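Local coordinates for protein Phospholipase/Carboxylesterase (Dyadobacter fermentans, PDB 4H0C) that probably hydrolyses carboxylic esters, perhaps including palmitoyl thioesters on proteins, as an alpha/beta hydrolase of the phospholipase/carboxylesterase family, at residues P76-A81 / A111-E116; Y65-P70 / V167-E172; A51-Q56 / G86-E91; K22-M27 / Q95-E100. All blocks are in the same frame, centred on the assembly; numbering follows the deposited sequence. Where two conformers were deposited one is given.

Contact 1. Residues P76-A81 / A111-E116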
loop_
_atom_site.group_PDB
_atom_site.type_symbol
_atom_site.label_atom_id
_atom_site.label_comp_id
_atom_site.label_asym_id
_atom_site.label_seq_id
_atom_site.Cartn_x
_atom_site.Cartn_y
_atom_site.Cartn_z
ATOM N N PRO A 76 12.754 5.761 -13.600
ATOM C CA PRO A 76 11.305 6.019 -13.716
ATOM C C PRO A 76 10.368 4.886 -13.273
ATOM O O PRO A 76 9.163 5.063 -13.340
ATOM C CB PRO A 76 11.136 6.284 -15.216
ATOM C CG PRO A 76 12.152 5.364 -15.812
ATOM C CD PRO A 76 13.351 5.524 -14.925
ATOM N N ALA A 77 10.909 3.763 -12.797
ATOM C CA ALA A 77 10.087 2.616 -12.377
ATOM C C ALA A 77 9.063 2.993 -11.311
ATOM O O ALA A 77 7.887 2.576 -11.397
ATOM C CB ALA A 77 10.966 1.478 -11.879
ATOM N N LEU A 78 9.487 3.804 -10.338
ATOM C CA LEU A 78 8.571 4.239 -9.264
ATOM C C LEU A 78 7.375 5.029 -9.821
ATOM O O LEU A 78 6.231 4.702 -9.509
ATOM C CB LEU A 78 9.301 5.039 -8.159
ATOM C CG LEU A 78 8.370 5.629 -7.074
ATOM C CD1 LEU A 78 7.656 4.521 -6.307
ATOM C CD2 LEU A 78 9.148 6.533 -6.108
ATOM N N ASP A 79 7.643 6.045 -10.657
ATOM C CA ASP A 79 6.579 6.824 -11.283
ATOM C C ASP A 79 5.670 5.904 -12.064
ATOM O O ASP A 79 4.448 6.068 -12.039
ATOM C CB ASP A 79 7.142 7.898 -12.207
ATOM C CG ASP A 79 7.590 9.131 -11.462
ATOM O OD1 ASP A 79 7.202 9.296 -10.276
ATOM O OD2 ASP A 79 8.329 9.949 -12.075
ATOM N N SER A 80 6.267 4.921 -12.747
ATOM C CA SER A 80 5.474 3.950 -13.499
ATOM C C SER A 80 4.596 3.124 -12.557
ATOM O O SER A 80 3.431 2.843 -12.868
ATOM C CB SER A 80 6.373 3.033 -14.330
ATOM O OG SER A 80 5.580 2.329 -15.271
ATOM N N ALA A 81 5.162 2.719 -11.424
ATOM C CA ALA A 81 4.388 1.969 -10.405
ATOM C C ALA A 81 3.210 2.819 -9.892
ATOM O O ALA A 81 2.055 2.334 -9.816
ATOM C CB ALA A 81 5.301 1.506 -9.271
ATOM N N ALA A 111 3.771 -2.255 0.621
ATOM C CA ALA A 111 3.300 -1.325 1.684
ATOM C C ALA A 111 3.893 0.070 1.448
ATOM O O ALA A 111 3.206 1.065 1.597
ATOM C CB ALA A 111 3.686 -1.844 3.061
ATOM N N CYS A 112 5.172 0.128 1.067
ATOM C CA CYS A 112 5.800 1.406 0.748
ATOM C C CYS A 112 5.086 2.077 -0.423
ATOM O O CYS A 112 4.803 3.272 -0.379
ATOM C CB CYS A 112 7.273 1.201 0.397
ATOM S SG CYS A 112 8.202 0.519 1.772
ATOM N N LEU A 113 4.819 1.307 -1.473
ATOM C CA LEU A 113 4.096 1.824 -2.628
ATOM C C LEU A 113 2.677 2.280 -2.240
ATOM O O LEU A 113 2.192 3.325 -2.720
ATOM C CB LEU A 113 4.044 0.784 -3.737
ATOM C CG LEU A 113 3.359 1.257 -5.030
ATOM C CD1 LEU A 113 4.001 2.508 -5.644
ATOM C CD2 LEU A 113 3.340 0.104 -6.037
ATOM N N THR A 114 2.026 1.505 -1.368
ATOM C CA THR A 114 0.700 1.844 -0.871
ATOM C C THR A 114 0.730 3.218 -0.195
ATOM O O THR A 114 -0.118 4.067 -0.476
ATOM C CB THR A 114 0.175 0.796 0.138
ATOM O OG1 THR A 114 -0.112 -0.432 -0.536
ATOM C CG2 THR A 114 -1.080 1.318 0.865
ATOM N N LEU A 115 1.681 3.409 0.724
ATOM C CA LEU A 115 1.775 4.664 1.487
ATOM C C LEU A 115 2.131 5.818 0.554
ATOM O O LEU A 115 1.555 6.895 0.655
ATOM C CB LEU A 115 2.819 4.550 2.585
ATOM C CG LEU A 115 2.372 3.643 3.739
ATOM C CD1 LEU A 115 3.560 3.462 4.660
ATOM C CD2 LEU A 115 1.175 4.232 4.514
ATOM N N GLU A 116 3.060 5.580 -0.374
ATOM C CA GLU A 116 3.519 6.640 -1.266
ATOM C C GLU A 116 2.389 7.073 -2.189
ATOM O O GLU A 116 2.156 8.271 -2.378
ATOM C CB GLU A 116 4.748 6.192 -2.070
ATOM C CG GLU A 116 5.453 7.301 -2.861
ATOM C CD GLU A 116 6.027 8.433 -2.007
ATOM O OE1 GLU A 116 6.333 8.214 -0.799
ATOM O OE2 GLU A 116 6.202 9.546 -2.574
#
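The first turns of helix 77-94 and the middle of helix 109-120 come nearest at Ala81 and Leu113, whose CA atoms are 7.8 Å apart. The backbones stay well separated, so the contact is made by three apolar side chains. Leu113 supplies a fork: its CG stands anti to the backbone N (chi1 -177°), which carries both methyls out toward the other helix. Ala81 CB points across and meets the fork evenly, 4.0 Å from Leu113 CD1 and 4.0 Å from Leu113 CD2. One turn earlier, Leu78 comes in from the flank; its CB does not aim at the partner helix, but its branch end bends over until Leu78 CD1 is 4.2 Å from Leu113 CD1. Leu113 thus lies against a ridge of two residues three apart on one helical face, which Leu82 and Val85 of the same helix extend, with Trp62 and Leu28 also against Leu113. At the edge, Glu116 is buried but occupied elsewhere, in a salt bridge with Arg120 and hydrogen bonds to Tyr145 and Ile136 N. Helix 109-120 leaves the GxSxG turn at Gly106, Ser108 and Gly110, a sequence and geometry consistent with the nucleophile elbow of alpha/beta hydrolases, and Leu113 touches that turn.

Contact 2. Residues Y65-P70 / V167-E172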
loop_
_atom_site.group_PDB
_atom_site.type_symbol
_atom_site.label_atom_id
_atom_site.label_comp_id
_atom_site.label_asym_id
_atom_site.label_seq_id
_atom_site.Cartn_x
_atom_site.Cartn_y
_atom_site.Cartn_z
ATOM N N TYR A 65 15.642 -0.753 -6.148
ATOM C CA TYR A 65 16.498 -0.603 -4.978
ATOM C C TYR A 65 15.694 -0.419 -3.708
ATOM O O TYR A 65 14.454 -0.357 -3.763
ATOM C CB TYR A 65 17.436 0.587 -5.216
ATOM C CG TYR A 65 18.260 0.417 -6.477
ATOM C CD1 TYR A 65 19.079 -0.715 -6.645
ATOM C CD2 TYR A 65 18.227 1.363 -7.495
ATOM C CE1 TYR A 65 19.846 -0.885 -7.788
ATOM C CE2 TYR A 65 19.002 1.199 -8.637
ATOM C CZ TYR A 65 19.795 0.074 -8.777
ATOM O OH TYR A 65 20.545 -0.082 -9.916
ATOM N N SER A 66 16.389 -0.332 -2.563
ATOM C CA SER A 66 15.728 0.005 -1.294
ATOM C C SER A 66 14.790 1.188 -1.483
ATOM O O SER A 66 15.117 2.137 -2.213
ATOM C CB SER A 66 16.760 0.381 -0.236
ATOM O OG SER A 66 16.132 0.937 0.907
ATOM N N PHE A 67 13.647 1.145 -0.801
ATOM C CA PHE A 67 12.732 2.285 -0.776
ATOM C C PHE A 67 13.402 3.555 -0.260
ATOM O O PHE A 67 12.951 4.657 -0.568
ATOM C CB PHE A 67 11.431 1.959 -0.010
ATOM C CG PHE A 67 11.499 2.153 1.490
ATOM C CD1 PHE A 67 10.669 3.085 2.115
ATOM C CD2 PHE A 67 12.336 1.361 2.287
ATOM C CE1 PHE A 67 10.702 3.251 3.496
ATOM C CE2 PHE A 67 12.365 1.515 3.667
ATOM C CZ PHE A 67 11.561 2.476 4.269
HETATM N N MSE A 68 14.488 3.392 0.500
HETATM C CA MSE A 68 15.245 4.538 0.987
HETATM C C MSE A 68 16.518 4.912 0.206
HETATM O O MSE A 68 17.310 5.736 0.663
HETATM C CB MSE A 68 15.503 4.396 2.472
HETATM C CG MSE A 68 14.188 4.721 3.208
HETATM SE SE MSE A 68 14.414 4.675 5.051
HETATM C CE MSE A 68 15.412 3.038 5.090
ATOM N N ALA A 69 16.704 4.312 -0.966
ATOM C CA ALA A 69 17.706 4.814 -1.901
ATOM C C ALA A 69 17.338 6.247 -2.346
ATOM O O ALA A 69 16.144 6.620 -2.356
ATOM C CB ALA A 69 17.804 3.911 -3.127
ATOM N N PRO A 70 18.345 7.055 -2.740
ATOM C CA PRO A 70 18.010 8.335 -3.420
ATOM C C PRO A 70 16.967 8.088 -4.472
ATOM O O PRO A 70 17.149 7.234 -5.343
ATOM C CB PRO A 70 19.322 8.752 -4.069
ATOM C CG PRO A 70 20.366 8.144 -3.165
ATOM C CD PRO A 70 19.805 6.837 -2.653
ATOM N N VAL A 167 12.736 1.798 12.043
ATOM C CA VAL A 167 11.618 2.285 12.833
ATOM C C VAL A 167 11.484 3.800 12.646
ATOM O O VAL A 167 10.360 4.330 12.608
ATOM C CB VAL A 167 11.784 1.910 14.317
ATOM C CG1 VAL A 167 10.685 2.519 15.155
ATOM C CG2 VAL A 167 11.768 0.397 14.493
ATOM N N SER A 168 12.624 4.489 12.525
ATOM C CA SER A 168 12.636 5.939 12.297
ATOM C C SER A 168 11.785 6.369 11.100
ATOM O O SER A 168 11.099 7.373 11.178
ATOM C CB SER A 168 14.064 6.475 12.142
ATOM O OG SER A 168 14.698 5.915 11.005
ATOM N N ARG A 169 11.840 5.621 9.999
ATOM C CA ARG A 169 11.047 5.966 8.805
ATOM C C ARG A 169 9.554 5.679 8.987
ATOM O O ARG A 169 8.715 6.429 8.507
ATOM C CB ARG A 169 11.600 5.300 7.530
ATOM C CG ARG A 169 10.800 5.562 6.243
ATOM C CD ARG A 169 10.514 7.042 5.952
ATOM N NE ARG A 169 11.743 7.812 5.714
ATOM C CZ ARG A 169 12.371 7.936 4.547
ATOM N NH1 ARG A 169 11.880 7.372 3.437
ATOM N NH2 ARG A 169 13.500 8.662 4.483
ATOM N N VAL A 170 9.213 4.622 9.712
ATOM C CA VAL A 170 7.802 4.396 10.048
ATOM C C VAL A 170 7.263 5.568 10.900
ATOM O O VAL A 170 6.172 6.098 10.617
ATOM C CB VAL A 170 7.595 3.028 10.743
ATOM C CG1 VAL A 170 6.187 2.899 11.326
ATOM C CG2 VAL A 170 7.856 1.915 9.741
ATOM N N GLN A 171 8.040 5.991 11.905
ATOM C CA GLN A 171 7.680 7.169 12.751
ATOM C C GLN A 171 7.472 8.432 11.909
ATOM O O GLN A 171 6.451 9.134 12.060
ATOM C CB GLN A 171 8.719 7.392 13.862
ATOM C CG GLN A 171 8.737 6.261 14.873
ATOM C CD GLN A 171 9.911 6.284 15.852
ATOM O OE1 GLN A 171 11.038 6.712 15.536
ATOM N NE2 GLN A 171 9.656 5.787 17.050
ATOM N N GLU A 172 8.404 8.692 10.996
ATOM C CA GLU A 172 8.315 9.845 10.087
ATOM C C GLU A 172 7.063 9.772 9.250
ATOM O O GLU A 172 6.394 10.797 9.043
ATOM C CB GLU A 172 9.526 9.936 9.152
ATOM C CG GLU A 172 10.828 10.202 9.856
ATOM C CD GLU A 172 12.045 10.113 8.947
ATOM O OE1 GLU A 172 12.201 9.122 8.192
ATOM O OE2 GLU A 172 12.868 11.045 9.001
#
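Phe67 and Met68, in a loop beside a pocket occupied by citrate, pack on Arg169 of helix 167-179. The citrate, probably from the crystallisation liquor, is bonded by Phe67 N and touched by the Phe67 side chain. Arg169 CG reaches the ring of Phe67 at its edge, 3.6 Å from Phe67 CE1, and the ring and guanidinium planes stand 79° apart. Met68, a selenomethionine here, fills the angle between them: Met68 CG sits 3.5 Å above the Phe67 ring, while Met68 SE lies over one face of the Arg169 guanidinium, 3.9 Å above its plane. Bends at chi2 (52°) and chi3 (64°) fold the arginine so that this face turns to Met68. The group is gripped in several directions: Arg169 NE forms a 2.8 Å salt bridge with Glu172 OE1, almost in the guanidinium plane, Arg169 NH1 donates to the carbonyls of Leu135 and Gly137, and Arg169 NH2 bonds weakly to Gln138 O. A leucine in place of Arg169 would probably leave Glu172 without this counter-charge and the carbonyls of Leu135 and Gly137 without their shared donor. On the loop side, Ser66 OG accepts from Met68 N at 3.0 Å, closing an ST turn within a type I beta turn. The Phe67 side chain also lies near, without touching, the Ser108-His194-Asp162 group, whose geometry is consistent with the catalytic triad of an alpha/beta hydrolase.

Contact 3. Residues A51-Q56 / G86-E91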
loop_
_atom_site.group_PDB
_atom_site.type_symbol
_atom_site.label_atom_id
_atom_site.label_comp_id
_atom_site.label_asym_id
_atom_site.label_seq_id
_atom_site.Cartn_x
_atom_site.Cartn_y
_atom_site.Cartn_z
ATOM N N ALA A 51 -14.449 -6.101 -4.096
ATOM C CA ALA A 51 -13.871 -6.425 -5.396
ATOM C C ALA A 51 -12.367 -6.265 -5.192
ATOM O O ALA A 51 -11.917 -5.220 -4.737
ATOM C CB ALA A 51 -14.392 -5.481 -6.473
ATOM N N ILE A 52 -11.598 -7.295 -5.519
ATOM C CA ILE A 52 -10.142 -7.284 -5.274
ATOM C C ILE A 52 -9.408 -7.030 -6.581
ATOM O O ILE A 52 -9.632 -7.746 -7.566
ATOM C CB ILE A 52 -9.675 -8.619 -4.649
ATOM C CG1 ILE A 52 -10.338 -8.841 -3.277
ATOM C CG2 ILE A 52 -8.147 -8.725 -4.626
ATOM C CD1 ILE A 52 -10.244 -10.279 -2.793
ATOM N N TYR A 53 -8.584 -5.978 -6.600
ATOM C CA TYR A 53 -7.682 -5.690 -7.718
ATOM C C TYR A 53 -6.244 -5.791 -7.242
ATOM O O TYR A 53 -5.879 -5.147 -6.266
ATOM C CB TYR A 53 -7.884 -4.247 -8.192
ATOM C CG TYR A 53 -9.151 -4.041 -9.004
ATOM C CD1 TYR A 53 -9.082 -3.669 -10.353
ATOM C CD2 TYR A 53 -10.409 -4.187 -8.424
ATOM C CE1 TYR A 53 -10.237 -3.479 -11.108
ATOM C CE2 TYR A 53 -11.567 -4.014 -9.180
ATOM C CZ TYR A 53 -11.464 -3.656 -10.524
ATOM O OH TYR A 53 -12.582 -3.472 -11.299
ATOM N N ALA A 54 -5.411 -6.548 -7.952
ATOM C CA ALA A 54 -4.004 -6.665 -7.598
ATOM C C ALA A 54 -3.169 -6.473 -8.871
ATOM O O ALA A 54 -3.136 -7.366 -9.722
ATOM C CB ALA A 54 -3.724 -8.018 -6.968
ATOM N N PRO A 55 -2.519 -5.303 -9.023
ATOM C CA PRO A 55 -1.691 -5.128 -10.215
ATOM C C PRO A 55 -0.413 -5.934 -10.078
ATOM O O PRO A 55 0.091 -6.096 -8.960
ATOM C CB PRO A 55 -1.381 -3.619 -10.232
ATOM C CG PRO A 55 -1.531 -3.173 -8.820
ATOM C CD PRO A 55 -2.623 -4.060 -8.228
ATOM N N GLN A 56 0.096 -6.455 -11.194
ATOM C CA GLN A 56 1.337 -7.221 -11.174
ATOM C C GLN A 56 2.500 -6.343 -11.615
ATOM O O GLN A 56 2.445 -5.751 -12.694
ATOM C CB GLN A 56 1.233 -8.434 -12.121
ATOM C CG GLN A 56 2.559 -9.146 -12.350
ATOM C CD GLN A 56 3.038 -9.901 -11.116
ATOM O OE1 GLN A 56 2.279 -10.687 -10.523
ATOM N NE2 GLN A 56 4.302 -9.678 -10.722
ATOM N N GLY A 86 -2.650 4.240 -9.790
ATOM C CA GLY A 86 -3.620 5.275 -10.161
ATOM C C GLY A 86 -4.610 4.803 -11.222
ATOM O O GLY A 86 -5.798 5.152 -11.178
ATOM N N GLU A 87 -4.122 4.057 -12.214
ATOM C CA GLU A 87 -5.013 3.442 -13.233
ATOM C C GLU A 87 -6.033 2.490 -12.592
ATOM O O GLU A 87 -7.234 2.495 -12.962
ATOM C CB GLU A 87 -4.197 2.702 -14.307
ATOM C CG GLU A 87 -5.031 1.991 -15.370
ATOM C CD GLU A 87 -6.069 2.885 -16.044
ATOM O OE1 GLU A 87 -5.708 3.991 -16.494
ATOM O OE2 GLU A 87 -7.255 2.490 -16.137
ATOM N N VAL A 88 -5.557 1.659 -11.653
ATOM C CA VAL A 88 -6.437 0.724 -10.958
ATOM C C VAL A 88 -7.520 1.487 -10.191
ATOM O O VAL A 88 -8.719 1.171 -10.320
ATOM C CB VAL A 88 -5.646 -0.196 -9.985
ATOM C CG1 VAL A 88 -6.601 -1.010 -9.095
ATOM C CG2 VAL A 88 -4.687 -1.106 -10.757
ATOM N N VAL A 89 -7.106 2.507 -9.421
ATOM C CA VAL A 89 -8.084 3.363 -8.706
ATOM C C VAL A 89 -9.092 3.989 -9.667
ATOM O O VAL A 89 -10.312 3.952 -9.410
ATOM C CB VAL A 89 -7.418 4.438 -7.815
ATOM C CG1 VAL A 89 -8.458 5.403 -7.245
ATOM C CG2 VAL A 89 -6.570 3.771 -6.708
ATOM N N ALA A 90 -8.597 4.537 -10.779
ATOM C CA ALA A 90 -9.473 5.119 -11.791
ATOM C C ALA A 90 -10.474 4.101 -12.337
ATOM O O ALA A 90 -11.654 4.416 -12.506
ATOM C CB ALA A 90 -8.653 5.728 -12.933
ATOM N N GLU A 91 -10.012 2.885 -12.619
ATOM C CA GLU A 91 -10.922 1.824 -13.112
ATOM C C GLU A 91 -12.040 1.517 -12.109
ATOM O O GLU A 91 -13.225 1.445 -12.474
ATOM C CB GLU A 91 -10.143 0.552 -13.458
ATOM C CG GLU A 91 -9.316 0.672 -14.731
ATOM C CD GLU A 91 -8.694 -0.646 -15.186
ATOM O OE1 GLU A 91 -7.726 -0.596 -15.972
ATOM O OE2 GLU A 91 -9.165 -1.729 -14.766
HETATM O O HOH W 1 -11.938 -2.742 -14.086
#
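Val88 CG1 lies against the root of the Tyr53 side chain, 3.6 Å from Tyr53 CB and 3.8 Å from Tyr53 CD1, approaching the ring at a slant. The other methyl of the same fork, Val88 CG2, touches Pro55 CB at 4.2 Å. With CG1 anti to the backbone N (chi1 171°), one valine spans two residues that share a face of strand 50-55. The strand and helix segments run nearly antiparallel at 157°, their axes 9.6 Å apart, close enough for side chains to mesh in a single layer. This is the sheet-facing side of the beta-alpha-beta crossover in which helix 77-94 links parallel strands 50-55 and 102-107, passing over strand 23-28; Val26 of that intervening strand also touches Val88. One turn on, contact becomes polar. Glu91 OE2 nears the edge of the Tyr53 ring, 4.2 Å from Tyr53 CE1, with the carboxylate turned 77° to the ring. A water in the ring plane joins them: it donates to Glu91 OE2 at 3.0 Å and is hydrogen-bonded to Tyr53 OH at 3.0 Å. Glu91 OE1 lies 3.1 Å from Glu87 OE2, a pairing of acceptors that may raise the proton affinity of one carboxylate; Lys9 forms a long, weak ion pair with Glu91.

Contact 4. Residues K22-M27 / Q95-E100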
loop_
_atom_site.group_PDB
_atom_site.type_symbol
_atom_site.label_atom_id
_atom_site.label_comp_id
_atom_site.label_asym_id
_atom_site.label_seq_id
_atom_site.Cartn_x
_atom_site.Cartn_y
_atom_site.Cartn_z
ATOM N N LYS A 22 -19.874 -3.454 -3.084
ATOM C CA LYS A 22 -20.038 -2.257 -2.269
ATOM C C LYS A 22 -18.681 -1.567 -2.031
ATOM O O LYS A 22 -18.615 -0.357 -1.811
ATOM C CB LYS A 22 -20.651 -2.643 -0.911
ATOM C CG LYS A 22 -21.953 -3.432 -1.003
ATOM C CD LYS A 22 -22.590 -3.709 0.359
ATOM C CE LYS A 22 -21.840 -4.802 1.107
ATOM N NZ LYS A 22 -21.951 -6.142 0.458
ATOM N N LYS A 23 -17.607 -2.352 -2.070
ATOM C CA LYS A 23 -16.273 -1.887 -1.692
ATOM C C LYS A 23 -15.243 -2.543 -2.603
ATOM O O LYS A 23 -15.545 -3.547 -3.280
ATOM C CB LYS A 23 -15.965 -2.267 -0.226
ATOM C CG LYS A 23 -16.973 -1.803 0.790
ATOM C CD LYS A 23 -16.663 -2.344 2.174
ATOM C CE LYS A 23 -17.453 -1.561 3.220
ATOM N NZ LYS A 23 -17.234 -2.165 4.562
ATOM N N ALA A 24 -14.034 -1.987 -2.619
ATOM C CA ALA A 24 -12.949 -2.567 -3.386
ATOM C C ALA A 24 -11.687 -2.467 -2.603
ATOM O O ALA A 24 -11.570 -1.615 -1.716
ATOM C CB ALA A 24 -12.775 -1.846 -4.710
ATOM N N VAL A 25 -10.738 -3.332 -2.926
ATOM C CA VAL A 25 -9.423 -3.253 -2.275
ATOM C C VAL A 25 -8.340 -3.415 -3.333
ATOM O O VAL A 25 -8.435 -4.308 -4.195
ATOM C CB VAL A 25 -9.238 -4.290 -1.135
ATOM C CG1 VAL A 25 -9.343 -5.737 -1.646
ATOM C CG2 VAL A 25 -7.880 -4.074 -0.459
ATOM N N VAL A 26 -7.363 -2.509 -3.302
ATOM C CA VAL A 26 -6.189 -2.566 -4.150
ATOM C C VAL A 26 -5.090 -3.236 -3.328
ATOM O O VAL A 26 -4.709 -2.712 -2.285
ATOM C CB VAL A 26 -5.745 -1.141 -4.572
ATOM C CG1 VAL A 26 -4.475 -1.234 -5.403
ATOM C CG2 VAL A 26 -6.866 -0.430 -5.309
HETATM N N MSE A 27 -4.604 -4.403 -3.784
HETATM C CA MSE A 27 -3.616 -5.188 -3.040
HETATM C C MSE A 27 -2.290 -5.162 -3.791
HETATM O O MSE A 27 -2.245 -5.468 -4.976
HETATM C CB MSE A 27 -4.110 -6.627 -2.825
HETATM C CG MSE A 27 -5.512 -6.663 -2.215
HETATM SE SE MSE A 27 -6.040 -8.435 -1.757
HETATM C CE MSE A 27 -4.903 -8.725 -0.208
ATOM N N GLN A 95 -16.173 2.019 -12.372
ATOM C CA GLN A 95 -17.124 0.912 -12.173
ATOM C C GLN A 95 -18.160 1.305 -11.154
ATOM O O GLN A 95 -19.055 0.514 -10.844
ATOM C CB GLN A 95 -16.425 -0.357 -11.658
ATOM C CG GLN A 95 -15.285 -0.890 -12.516
ATOM C CD GLN A 95 -15.761 -1.674 -13.723
ATOM O OE1 GLN A 95 -16.970 -1.825 -13.960
ATOM N NE2 GLN A 95 -14.804 -2.189 -14.497
ATOM N N GLY A 96 -18.057 2.527 -10.628
ATOM C CA GLY A 96 -19.068 3.090 -9.722
ATOM C C GLY A 96 -18.822 2.921 -8.220
ATOM O O GLY A 96 -19.740 3.131 -7.413
ATOM N N ILE A 97 -17.597 2.548 -7.843
ATOM C CA ILE A 97 -17.219 2.446 -6.427
ATOM C C ILE A 97 -16.420 3.695 -6.096
ATOM O O ILE A 97 -15.315 3.884 -6.643
ATOM C CB ILE A 97 -16.430 1.148 -6.117
ATOM C CG1 ILE A 97 -17.343 -0.063 -6.405
ATOM C CG2 ILE A 97 -15.887 1.150 -4.673
ATOM C CD1 ILE A 97 -16.682 -1.422 -6.294
ATOM N N PRO A 98 -16.976 4.552 -5.213
ATOM C CA PRO A 98 -16.333 5.813 -4.825
ATOM C C PRO A 98 -15.079 5.576 -3.989
ATOM O O PRO A 98 -14.961 4.533 -3.330
ATOM C CB PRO A 98 -17.407 6.503 -3.983
ATOM C CG PRO A 98 -18.163 5.382 -3.381
ATOM C CD PRO A 98 -18.238 4.345 -4.475
ATOM N N ALA A 99 -14.158 6.540 -4.003
ATOM C CA ALA A 99 -12.864 6.373 -3.304
ATOM C C ALA A 99 -13.044 6.082 -1.816
ATOM O O ALA A 99 -12.237 5.356 -1.224
ATOM C CB ALA A 99 -11.985 7.608 -3.523
ATOM N N GLU A 100 -14.114 6.593 -1.215
ATOM C CA GLU A 100 -14.361 6.354 0.210
ATOM C C GLU A 100 -14.727 4.899 0.565
ATOM O O GLU A 100 -14.744 4.536 1.756
ATOM C CB GLU A 100 -15.394 7.336 0.780
ATOM C CG GLU A 100 -16.805 7.074 0.312
ATOM C CD GLU A 100 -17.818 7.889 1.077
ATOM O OE1 GLU A 100 -17.418 8.728 1.923
ATOM O OE2 GLU A 100 -19.019 7.684 0.834
#
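Ile97 lays its two branches along the start of strand 23-28, where the loop after the crossover helix 77-94 turns back to the central sheet of the alpha/beta hydrolase fold. The touching is done by methyls against backbone more than against side chains. Ile97 CD1 comes to 3.9 Å from Lys23 O; with Ala24 CB, at 4.2 Å, it makes the apolar side-chain pair. The shorter branch reaches atoms of two successive peptides: Ile97 CG2 is 4.2 Å from Lys22 O and 4.2 Å from Ala24 N. Its chi1 of -63° sets CG1 anti to the carbonyl carbon and CG2 anti to the backbone N, and in this way both branches lie over the strand. The backbones approach to 6.5 Å between the CA atoms of Lys23 and Ile97. Ala24 points its CB toward the loop, whereas that of Lys23, the residue before it in the strand, points away, as does that of Lys22. The nearest atom of the Lys23 side chain is about 4 Å from a sodium ion whose site includes Ile208 and Lys210. In the next shell, Ile92, on the last turns of helix 77-94, touches both Ala24 and Ile97, closing a small apolar cluster, and Ile102 adds to it from the next strand. Backbone bonds from Ala24 to Gln101 and Tyr103 hold the strand beside the chain that follows the loop. Just before Ile97 the helix ends in a Schellman motif, in which Gly96 takes a positive phi of 94°, where a CB would press against Gln95 O.

How the contacts relate
From the N terminus, 22-27 opens contact 4 and 51-56 opens contact 3; contact 3 closes first, at 86-91, so its loop lies within that of contact 4, which closes at 95-100. Contact 2 opens at 65-70 and contact 1 at 76-81, inside those loops, but contact 1 closes beyond them at 111-116 and contact 2 at 167-172. Contact 1 is thereby enclosed by contact 2, and each crosses both contacts 3 and 4. Contacts 3 and 4 meet through neighbouring strands, contacts 1 and 2 where Cys112 SG packs 3.6 Å from Phe67 CD1. Helix 77-94 serves contacts 1 and 3, linking the sheet to helix 109-120; contact 2 joins the loop after strand 50-55 to helix 167-179.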